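Local coordinates for protein peptidase, zinc-dependent (Methanocorpusculum labreanum, PDB 3LMC) that probably works as a zinc-dependent metallopeptidase of family M54, holding a zinc ion on its HExxH helix and a second metal, iron, among four cysteines, at residues D141-E146 with L176-K181; V56-D61 with L115-I119; R48-V54 with D98-A104. All coordinates share one frame; numbering follows the deposited sequence.

Contact 1 (D141-E146 with L176-K181); sequences DRIVKE and LDRKRK
NZ of Lys145 reaches from helix 136-154 to the turn that ends helix 173-178, where it donates to Lys179 O at 2.6 Å from 30° outside the carbonyl plane. The same ammonium donates a hydrogen bond to a water, which in turn donates to OD1 of Asp177. Asp177 O lies 3.0 Å from Lys145 NZ, but at an angle too poor for a bond. CG of Lys145 stands anti to its carbonyl carbon (chi1 -73°) and the chain runs extended beyond it, which carries the nitrogen across the gap. CB of Lys145 packs on CD1 of Leu176 at 3.9 Å. Asp177 is also gripped side-on by Arg142: NE meets OD1 at 2.8 Å and NH2 meets OD2 at 2.8 Å, each on the syn lone pair. Guanidinium and carboxylate are nearly coplanar, 19° apart, so the paired bonds fix the rotation of both groups; NH1 of Arg142 turns to Asn127. One residue before Arg142, OD1 of Asp141 takes Lys181 NZ at 2.6 Å from above the carboxylate plane. Lys181 NZ has a second salt bridge, to Glu22. The ammonium of Lys179 bonds Ile166 O; Glu146 OE1 is near it but beyond salt-bridge range. CB of Glu146 meets CD2 of Leu176 at 4.4 Å. Helix 136-154 carries the HExxH zinc motif of metallopeptidases, and here the residues just before His149 are tied to a segment leading toward Cys184 and Cys187 of the iron site.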
loop_
_atom_site.group_PDB
_atom_site.type_symbol
_atom_site.label_atom_id
_atom_site.label_comp_id
_atom_site.label_asym_id
_atom_site.label_seq_id
_atom_site.Cartn_x
_atom_site.Cartn_y
_atom_site.Cartn_z
ATOM N N ASP A 141 -3.018 3.882 12.270
ATOM C CA ASP A 141 -4.383 3.445 11.980
ATOM C C ASP A 141 -4.700 3.634 10.510
ATOM O O ASP A 141 -5.232 2.735 9.861
ATOM C CB ASP A 141 -5.417 4.258 12.749
ATOM C CG ASP A 141 -5.411 3.973 14.231
ATOM O OD1 ASP A 141 -4.872 2.931 14.651
ATOM O OD2 ASP A 141 -5.960 4.812 14.974
ATOM N N ARG A 142 -4.426 4.833 10.007
ATOM C CA ARG A 142 -4.815 5.184 8.646
ATOM C C ARG A 142 -4.044 4.403 7.592
ATOM O O ARG A 142 -4.647 3.860 6.658
ATOM C CB ARG A 142 -4.673 6.687 8.432
ATOM C CG ARG A 142 -5.657 7.478 9.274
ATOM C CD ARG A 142 -5.291 8.974 9.300
ATOM N NE ARG A 142 -6.314 9.735 10.001
ATOM C CZ ARG A 142 -6.073 10.826 10.728
ATOM N NH1 ARG A 142 -4.834 11.295 10.853
ATOM N NH2 ARG A 142 -7.079 11.437 11.344
ATOM N N ILE A 143 -2.725 4.306 7.755
ATOM C CA ILE A 143 -1.908 3.548 6.799
ATOM C C ILE A 143 -2.280 2.074 6.762
ATOM O O ILE A 143 -2.261 1.451 5.710
ATOM C CB ILE A 143 -0.412 3.631 7.112
ATOM C CG1 ILE A 143 0.050 5.089 7.093
ATOM C CG2 ILE A 143 0.395 2.781 6.104
ATOM C CD1 ILE A 143 1.532 5.264 7.385
ATOM N N VAL A 144 -2.591 1.507 7.923
ATOM C CA VAL A 144 -2.961 0.106 7.993
ATOM C C VAL A 144 -4.255 -0.129 7.228
ATOM O O VAL A 144 -4.372 -1.084 6.460
ATOM C CB VAL A 144 -3.206 -0.321 9.442
ATOM C CG1 VAL A 144 -3.891 -1.702 9.480
ATOM C CG2 VAL A 144 -1.897 -0.313 10.229
ATOM N N LYS A 145 -5.229 0.746 7.463
ATOM C CA LYS A 145 -6.548 0.618 6.872
ATOM C C LYS A 145 -6.532 0.783 5.351
ATOM O O LYS A 145 -7.202 0.046 4.627
ATOM C CB LYS A 145 -7.469 1.664 7.476
ATOM C CG LYS A 145 -7.897 1.403 8.915
ATOM C CD LYS A 145 -8.572 2.670 9.445
ATOM C CE LYS A 145 -9.129 2.474 10.829
ATOM N NZ LYS A 145 -9.995 3.642 11.162
ATOM N N GLU A 146 -5.762 1.750 4.865
ATOM C CA GLU A 146 -5.717 2.017 3.428
ATOM C C GLU A 146 -4.726 1.070 2.766
ATOM O O GLU A 146 -4.898 0.683 1.611
ATOM C CB GLU A 146 -5.375 3.479 3.142
ATOM C CG GLU A 146 -5.071 3.775 1.684
ATOM C CD GLU A 146 -6.303 3.727 0.791
ATOM O OE1 GLU A 146 -7.427 3.580 1.325
ATOM O OE2 GLU A 146 -6.146 3.846 -0.445
ATOM N N LEU A 176 -12.458 7.541 5.984
ATOM C CA LEU A 176 -11.376 6.575 6.189
ATOM C C LEU A 176 -11.241 6.252 7.682
ATOM O O LEU A 176 -11.056 5.101 8.081
ATOM C CB LEU A 176 -10.059 7.105 5.586
ATOM C CG LEU A 176 -8.724 6.409 5.872
ATOM C CD1 LEU A 176 -8.866 4.924 5.884
ATOM C CD2 LEU A 176 -7.711 6.808 4.844
ATOM N N ASP A 177 -11.368 7.274 8.517
ATOM C CA ASP A 177 -11.229 7.077 9.957
ATOM C C ASP A 177 -12.390 6.249 10.516
ATOM O O ASP A 177 -12.241 5.583 11.541
ATOM C CB ASP A 177 -11.113 8.422 10.683
ATOM C CG ASP A 177 -9.735 9.058 10.536
ATOM O OD1 ASP A 177 -8.788 8.361 10.100
ATOM O OD2 ASP A 177 -9.598 10.258 10.868
ATOM N N ARG A 178 -13.540 6.296 9.845
ATOM C CA ARG A 178 -14.702 5.512 10.266
ATOM C C ARG A 178 -14.547 4.032 9.915
ATOM O O ARG A 178 -15.197 3.174 10.522
ATOM C CB ARG A 178 -16.000 6.046 9.655
ATOM C CG ARG A 178 -16.455 7.400 10.210
ATOM C CD ARG A 178 -17.829 7.765 9.649
ATOM N NE ARG A 178 -18.175 9.160 9.888
ATOM C CZ ARG A 178 -18.153 10.112 8.957
ATOM N NH1 ARG A 178 -17.810 9.820 7.709
ATOM N NH2 ARG A 178 -18.484 11.358 9.274
ATOM N N LYS A 179 -13.705 3.727 8.932
ATOM C CA LYS A 179 -13.448 2.319 8.617
ATOM C C LYS A 179 -12.836 1.671 9.850
ATOM O O LYS A 179 -12.182 2.343 10.642
ATOM C CB LYS A 179 -12.514 2.173 7.425
ATOM C CG LYS A 179 -13.046 2.786 6.147
ATOM C CD LYS A 179 -11.958 2.821 5.100
ATOM C CE LYS A 179 -11.659 1.443 4.552
ATOM N NZ LYS A 179 -10.492 1.504 3.617
ATOM N N ARG A 180 -13.078 0.380 10.030
ATOM C CA ARG A 180 -12.501 -0.354 11.155
ATOM C C ARG A 180 -11.415 -1.291 10.643
ATOM O O ARG A 180 -11.320 -1.537 9.439
ATOM C CB ARG A 180 -13.562 -1.164 11.902
ATOM C CG ARG A 180 -14.477 -0.347 12.814
ATOM C CD ARG A 180 -15.449 0.496 12.010
ATOM N NE ARG A 180 -16.648 0.829 12.776
ATOM C CZ ARG A 180 -16.890 2.021 13.312
ATOM N NH1 ARG A 180 -16.020 3.011 13.168
ATOM N NH2 ARG A 180 -18.010 2.222 13.991
ATOM N N LYS A 181 -10.577 -1.781 11.553
ATOM C CA LYS A 181 -9.556 -2.744 11.179
ATOM C C LYS A 181 -10.256 -4.090 11.094
ATOM O O LYS A 181 -10.217 -4.891 12.031
ATOM C CB LYS A 181 -8.399 -2.749 12.192
ATOM C CG LYS A 181 -7.493 -1.504 12.074
ATOM C CD LYS A 181 -6.556 -1.346 13.247
ATOM C CE LYS A 181 -5.940 0.056 13.260
ATOM N NZ LYS A 181 -5.285 0.383 14.565
HETATM O O HOH W 1 -8.375 6.123 11.193
#

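Contact 2 (V56-D61 with L115-I119); sequences VLLKLD and LGVAI
Val117 and Leu57 meet through their rotamers: in Val117 (chi1 -71°) CG2 falls between the backbone N and the carbonyl carbon, facing the helix, while in Leu57 (chi1 -68°) CG is anti to the carbonyl carbon and the branch reaches to the strand backbone. CG2 of Val117 thus rests 3.5 Å from Leu57 O and 3.9 Å from Leu57 CB, and its other methyl, CG1, approaches the backbone N of Asp61. Leu60 slides past Val117 in the opposite direction, its CD1 4.0 Å from Val117 CB. An alanine in place of Val117 would lack both methyls and would probably open a gap against CB and the carbonyl O of Leu57 and beside Asp61 N. CD2 of Leu57 lies over the strand backbone, 3.6 Å from Ala118 C, and also touches CB of Ile119. Helix 53-66 here covers one face of the mixed five-stranded sheet, where strand 117-120 runs between the parallel strand 90-94 and the antiparallel strand 106-112; the short helix and strand segments make an angle of 135°. On the other face Ala118 turns to Glu150 and Leu154 of helix 136-154, so the strand is sandwiched between helices. Gly116 and Val117 together face Tyr112 in a G1 beta bulge. Farther along, Ile119 extends CD1 to Val56 CG1 at 3.7 Å, the two side chains crossing at about a right angle. Just before the bulge in sequence, CD1 of Leu115 touches both Asp61 and Leu58, 3.8 Å from Asp61 CB and 3.9 Å from Leu58 CD2. The carboxylate of Asp61 is engaged by Arg64 and Arg65, and Arg64 also donates to the carbonyls of Leu115 and Gly116.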
loop_
_atom_site.group_PDB
_atom_site.type_symbol
_atom_site.label_atom_id
_atom_site.label_comp_id
_atom_site.label_asym_id
_atom_site.label_seq_id
_atom_site.Cartn_x
_atom_site.Cartn_y
_atom_site.Cartn_z
ATOM N N VAL A 56 4.380 5.005 -11.007
ATOM C CA VAL A 56 5.142 4.490 -9.872
ATOM C C VAL A 56 4.912 2.978 -9.746
ATOM O O VAL A 56 5.841 2.223 -9.487
ATOM C CB VAL A 56 4.777 5.207 -8.547
ATOM C CG1 VAL A 56 5.605 4.651 -7.387
ATOM C CG2 VAL A 56 4.984 6.747 -8.669
ATOM N N LEU A 57 3.680 2.526 -9.962
ATOM C CA LEU A 57 3.381 1.112 -9.795
ATOM C C LEU A 57 4.111 0.248 -10.840
ATOM O O LEU A 57 4.622 -0.832 -10.522
ATOM C CB LEU A 57 1.868 0.876 -9.805
ATOM C CG LEU A 57 1.087 1.434 -8.610
ATOM C CD1 LEU A 57 -0.408 1.286 -8.830
ATOM C CD2 LEU A 57 1.490 0.739 -7.305
ATOM N N LEU A 58 4.178 0.739 -12.075
ATOM C CA LEU A 58 4.907 0.051 -13.146
ATOM C C LEU A 58 6.397 -0.012 -12.806
ATOM O O LEU A 58 7.057 -1.040 -12.994
ATOM C CB LEU A 58 4.715 0.783 -14.486
ATOM C CG LEU A 58 3.271 0.870 -14.994
ATOM C CD1 LEU A 58 3.181 1.610 -16.329
ATOM C CD2 LEU A 58 2.688 -0.528 -15.131
ATOM N N LYS A 59 6.924 1.107 -12.317
ATOM C CA LYS A 59 8.306 1.173 -11.867
ATOM C C LYS A 59 8.567 0.193 -10.711
ATOM O O LYS A 59 9.655 -0.388 -10.611
ATOM C CB LYS A 59 8.639 2.599 -11.429
ATOM C CG LYS A 59 10.087 2.821 -11.141
ATOM C CD LYS A 59 10.324 4.232 -10.585
ATOM C CE LYS A 59 11.816 4.519 -10.420
ATOM N NZ LYS A 59 12.045 5.924 -9.994
ATOM N N LEU A 60 7.566 0.015 -9.849
ATOM C CA LEU A 60 7.681 -0.898 -8.712
ATOM C C LEU A 60 7.770 -2.358 -9.186
ATOM O O LEU A 60 8.556 -3.153 -8.662
ATOM C CB LEU A 60 6.478 -0.740 -7.784
ATOM C CG LEU A 60 6.753 -0.705 -6.284
ATOM C CD1 LEU A 60 5.475 -1.049 -5.523
ATOM C CD2 LEU A 60 7.874 -1.662 -5.924
ATOM N N ASP A 61 6.953 -2.714 -10.168
ATOM C CA ASP A 61 7.067 -4.042 -10.759
ATOM C C ASP A 61 8.478 -4.235 -11.337
ATOM O O ASP A 61 9.137 -5.240 -11.084
ATOM C CB ASP A 61 6.015 -4.250 -11.838
ATOM C CG ASP A 61 6.293 -5.483 -12.681
ATOM O OD1 ASP A 61 6.188 -6.619 -12.162
ATOM O OD2 ASP A 61 6.638 -5.312 -13.861
ATOM N N LEU A 115 -0.208 -6.803 -11.723
ATOM C CA LEU A 115 1.226 -6.903 -11.429
ATOM C C LEU A 115 1.558 -7.076 -9.933
ATOM O O LEU A 115 2.728 -6.991 -9.528
ATOM C CB LEU A 115 1.981 -5.696 -11.975
ATOM C CG LEU A 115 1.898 -5.429 -13.472
ATOM C CD1 LEU A 115 2.774 -4.222 -13.827
ATOM C CD2 LEU A 115 2.300 -6.660 -14.280
ATOM N N GLY A 116 0.550 -7.344 -9.111
ATOM C CA GLY A 116 0.803 -7.555 -7.695
ATOM C C GLY A 116 1.602 -6.432 -7.044
ATOM O O GLY A 116 2.480 -6.690 -6.219
ATOM N N VAL A 117 1.316 -5.183 -7.411
ATOM C CA VAL A 117 1.940 -4.037 -6.734
ATOM C C VAL A 117 0.891 -3.023 -6.310
ATOM O O VAL A 117 -0.077 -2.789 -7.033
ATOM C CB VAL A 117 2.960 -3.300 -7.628
ATOM C CG1 VAL A 117 4.232 -4.152 -7.829
ATOM C CG2 VAL A 117 2.310 -2.901 -8.979
ATOM N N ALA A 118 1.097 -2.414 -5.146
ATOM C CA ALA A 118 0.174 -1.412 -4.636
ATOM C C ALA A 118 0.957 -0.301 -3.952
ATOM O O ALA A 118 2.160 -0.437 -3.693
ATOM C CB ALA A 118 -0.823 -2.043 -3.667
ATOM N N ILE A 119 0.277 0.802 -3.658
ATOM C CA ILE A 119 0.944 1.953 -3.065
ATOM C C ILE A 119 0.010 2.686 -2.113
ATOM O O ILE A 119 -1.196 2.763 -2.365
ATOM C CB ILE A 119 1.451 2.935 -4.169
ATOM C CG1 ILE A 119 2.367 4.013 -3.586
ATOM C CG2 ILE A 119 0.285 3.586 -4.894
ATOM C CD1 ILE A 119 3.138 4.825 -4.684
#

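Contact 3 (R48-V54 with D98-A104); sequences RNQYDAV and DLYEPLA
A parallel strand pair, 50-52 beside 99-101, forms part of a small three-stranded mixed sheet that strand 44-45 completes on the far side of 50-52; the bridges of the parallel pair are Tyr51 with Leu99 and Asp52 with Tyr100. Three backbone bonds hold it: Tyr51 N to Asp98 O at 2.8 Å, Tyr100 N to Tyr51 O, and Ala53 N to Tyr100 O at 3.0 Å. The last joins the pair to the first turn of helix 53-66, where Asp52 is the N-cap and its OD1 accepts from Val54 N. On the face shared by Leu99 and Tyr51, CD2 of Leu99 packs on CB of both Tyr51 and Ala53. Gln50 NE2 bonds OD2 of Asp98 at 2.9 Å from well above the carboxylate plane, and Asp98 has its salt bridge with Arg124. CG of Tyr100 stands between the backbone N and the carbonyl carbon (chi1 80°), which turns the ring toward Arg48; its CD1 and CE1 lie close to Tyr51 O and Asp52 N. NH1 of Arg48 bonds Gln50 OE1 at 2.8 Å in the carbonyl plane, and the guanidinium lies nearly parallel to the ring, planes 10° apart, consistent with that bond fixing its rotation; NH1 and NH2 make weak bonds to Ala104 O. CD of Arg48 sits 3.5 Å from the Tyr100 ring centroid, 6° off its normal, as a CH-pi contact.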
loop_
_atom_site.group_PDB
_atom_site.type_symbol
_atom_site.label_atom_id
_atom_site.label_comp_id
_atom_site.label_asym_id
_atom_site.label_seq_id
_atom_site.Cartn_x
_atom_site.Cartn_y
_atom_site.Cartn_z
ATOM N N ARG A 48 0.272 20.062 -11.290
ATOM C CA ARG A 48 -0.473 19.407 -10.213
ATOM C C ARG A 48 0.309 19.388 -8.894
ATOM O O ARG A 48 -0.280 19.402 -7.814
ATOM C CB ARG A 48 -0.809 17.964 -10.601
ATOM C CG ARG A 48 -2.110 17.729 -11.370
ATOM C CD ARG A 48 -2.331 16.222 -11.486
ATOM N NE ARG A 48 -3.594 15.825 -12.107
ATOM C CZ ARG A 48 -4.689 15.475 -11.433
ATOM N NH1 ARG A 48 -4.688 15.489 -10.105
ATOM N NH2 ARG A 48 -5.791 15.114 -12.090
ATOM N N ASN A 49 1.637 19.352 -8.987
ATOM C CA ASN A 49 2.505 19.103 -7.825
ATOM C C ASN A 49 2.258 17.735 -7.168
ATOM O O ASN A 49 2.302 17.601 -5.937
ATOM C CB ASN A 49 2.390 20.214 -6.781
ATOM C CG ASN A 49 3.529 20.191 -5.784
ATOM O OD1 ASN A 49 4.575 19.593 -6.032
ATOM N ND2 ASN A 49 3.336 20.851 -4.651
ATOM N N GLN A 50 2.013 16.726 -8.001
ATOM C CA GLN A 50 1.656 15.397 -7.525
ATOM C C GLN A 50 2.313 14.361 -8.421
ATOM O O GLN A 50 2.744 14.682 -9.540
ATOM C CB GLN A 50 0.147 15.187 -7.632
ATOM C CG GLN A 50 -0.719 16.206 -6.927
ATOM C CD GLN A 50 -2.178 15.853 -7.088
ATOM O OE1 GLN A 50 -2.707 15.907 -8.193
ATOM N NE2 GLN A 50 -2.830 15.456 -5.996
ATOM N N TYR A 51 2.346 13.114 -7.957
ATOM C CA TYR A 51 2.926 12.029 -8.752
ATOM C C TYR A 51 1.886 11.056 -9.311
ATOM O O TYR A 51 0.975 10.639 -8.599
ATOM C CB TYR A 51 3.964 11.265 -7.935
ATOM C CG TYR A 51 5.112 12.114 -7.439
ATOM C CD1 TYR A 51 4.971 12.903 -6.307
ATOM C CD2 TYR A 51 6.339 12.125 -8.099
ATOM C CE1 TYR A 51 6.011 13.668 -5.840
ATOM C CE2 TYR A 51 7.402 12.890 -7.627
ATOM C CZ TYR A 51 7.227 13.657 -6.503
ATOM O OH TYR A 51 8.258 14.434 -6.015
ATOM N N ASP A 52 2.041 10.699 -10.589
ATOM C CA ASP A 52 1.191 9.714 -11.264
ATOM C C ASP A 52 1.418 8.325 -10.678
ATOM O O ASP A 52 2.433 7.692 -10.956
ATOM C CB ASP A 52 1.548 9.694 -12.758
ATOM C CG ASP A 52 0.585 8.844 -13.602
ATOM O OD1 ASP A 52 -0.239 8.069 -13.050
ATOM O OD2 ASP A 52 0.660 8.964 -14.846
ATOM N N ALA A 53 0.484 7.832 -9.880
ATOM C CA ALA A 53 0.713 6.567 -9.181
ATOM C C ALA A 53 0.779 5.368 -10.123
ATOM O O ALA A 53 1.374 4.333 -9.789
ATOM C CB ALA A 53 -0.333 6.349 -8.114
ATOM N N VAL A 54 0.169 5.491 -11.299
ATOM C CA VAL A 54 0.215 4.391 -12.266
ATOM C C VAL A 54 1.656 4.158 -12.705
ATOM O O VAL A 54 2.121 3.028 -12.734
ATOM C CB VAL A 54 -0.675 4.649 -13.498
ATOM C CG1 VAL A 54 -0.519 3.514 -14.499
ATOM C CG2 VAL A 54 -2.147 4.801 -13.081
ATOM N N ASP A 98 2.644 12.933 -2.716
ATOM C CA ASP A 98 1.204 13.081 -2.948
ATOM C C ASP A 98 0.840 12.424 -4.292
ATOM O O ASP A 98 1.494 12.667 -5.315
ATOM C CB ASP A 98 0.788 14.554 -2.958
ATOM C CG ASP A 98 -0.730 14.739 -2.957
ATOM O OD1 ASP A 98 -1.442 13.973 -2.256
ATOM O OD2 ASP A 98 -1.207 15.661 -3.653
ATOM N N LEU A 99 -0.202 11.596 -4.286
ATOM C CA LEU A 99 -0.512 10.757 -5.448
ATOM C C LEU A 99 -1.784 11.190 -6.150
ATOM O O LEU A 99 -2.762 11.587 -5.501
ATOM C CB LEU A 99 -0.677 9.301 -5.021
ATOM C CG LEU A 99 0.534 8.659 -4.361
ATOM C CD1 LEU A 99 0.206 7.223 -3.999
ATOM C CD2 LEU A 99 1.724 8.726 -5.310
ATOM N N TYR A 100 -1.769 11.095 -7.475
ATOM C CA TYR A 100 -3.008 11.169 -8.243
ATOM C C TYR A 100 -3.119 10.030 -9.277
ATOM O O TYR A 100 -2.167 9.290 -9.514
ATOM C CB TYR A 100 -3.130 12.536 -8.918
ATOM C CG TYR A 100 -2.319 12.681 -10.183
ATOM C CD1 TYR A 100 -0.946 12.889 -10.136
ATOM C CD2 TYR A 100 -2.933 12.637 -11.430
ATOM C CE1 TYR A 100 -0.203 13.036 -11.300
ATOM C CE2 TYR A 100 -2.199 12.787 -12.600
ATOM C CZ TYR A 100 -0.837 12.985 -12.527
ATOM O OH TYR A 100 -0.106 13.128 -13.687
ATOM N N GLU A 101 -4.304 9.865 -9.853
ATOM C CA GLU A 101 -4.446 9.080 -11.077
ATOM C C GLU A 101 -5.293 9.892 -12.049
ATOM O O GLU A 101 -6.000 10.814 -11.635
ATOM C CB GLU A 101 -5.042 7.696 -10.815
ATOM C CG GLU A 101 -6.331 7.692 -10.006
ATOM C CD GLU A 101 -7.576 7.613 -10.863
ATOM O OE1 GLU A 101 -8.658 7.336 -10.303
ATOM O OE2 GLU A 101 -7.476 7.824 -12.096
ATOM N N PRO A 102 -5.195 9.589 -13.347
ATOM C CA PRO A 102 -5.849 10.456 -14.340
ATOM C C PRO A 102 -7.276 10.904 -13.970
ATOM O O PRO A 102 -7.589 12.085 -14.127
ATOM C CB PRO A 102 -5.831 9.598 -15.600
ATOM C CG PRO A 102 -4.536 8.814 -15.463
ATOM C CD PRO A 102 -4.392 8.525 -13.978
ATOM N N LEU A 103 -8.103 10.002 -13.446
ATOM C CA LEU A 103 -9.505 10.331 -13.161
ATOM C C LEU A 103 -9.758 11.047 -11.828
ATOM O O LEU A 103 -10.911 11.368 -11.504
ATOM C CB LEU A 103 -10.361 9.065 -13.216
ATOM C CG LEU A 103 -11.095 8.738 -14.522
ATOM C CD1 LEU A 103 -10.405 9.355 -15.743
ATOM C CD2 LEU A 103 -11.236 7.229 -14.662
ATOM N N ALA A 104 -8.695 11.298 -11.062
ATOM C CA ALA A 104 -8.849 11.767 -9.684
ATOM C C ALA A 104 -7.948 12.952 -9.324
ATOM O O ALA A 104 -6.811 13.046 -9.788
ATOM C CB ALA A 104 -8.615 10.611 -8.712
#

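In the fold
Contacts 2 and 3 both use helix 53-66, and they alternate along the chain and touch: CG2 of Ile119 meets CD1 of Leu99 at 3.7 Å, so the small sheet packs directly on the large one. Their centres are 14 Å apart. Contact 1 lies about 22 Å from contact 2 and 21 Å from contact 3, centre to centre, and does not touch either. The bound zinc, held by His149, His153 and His159, lies among the three: the side chain of Glu146 is about 6 Å from it, and those of Ala118 and Glu101 about 9 Å each. Contact 1 also nears the second metal: the side chain of Lys179 is about 9 Å from the bound iron ion.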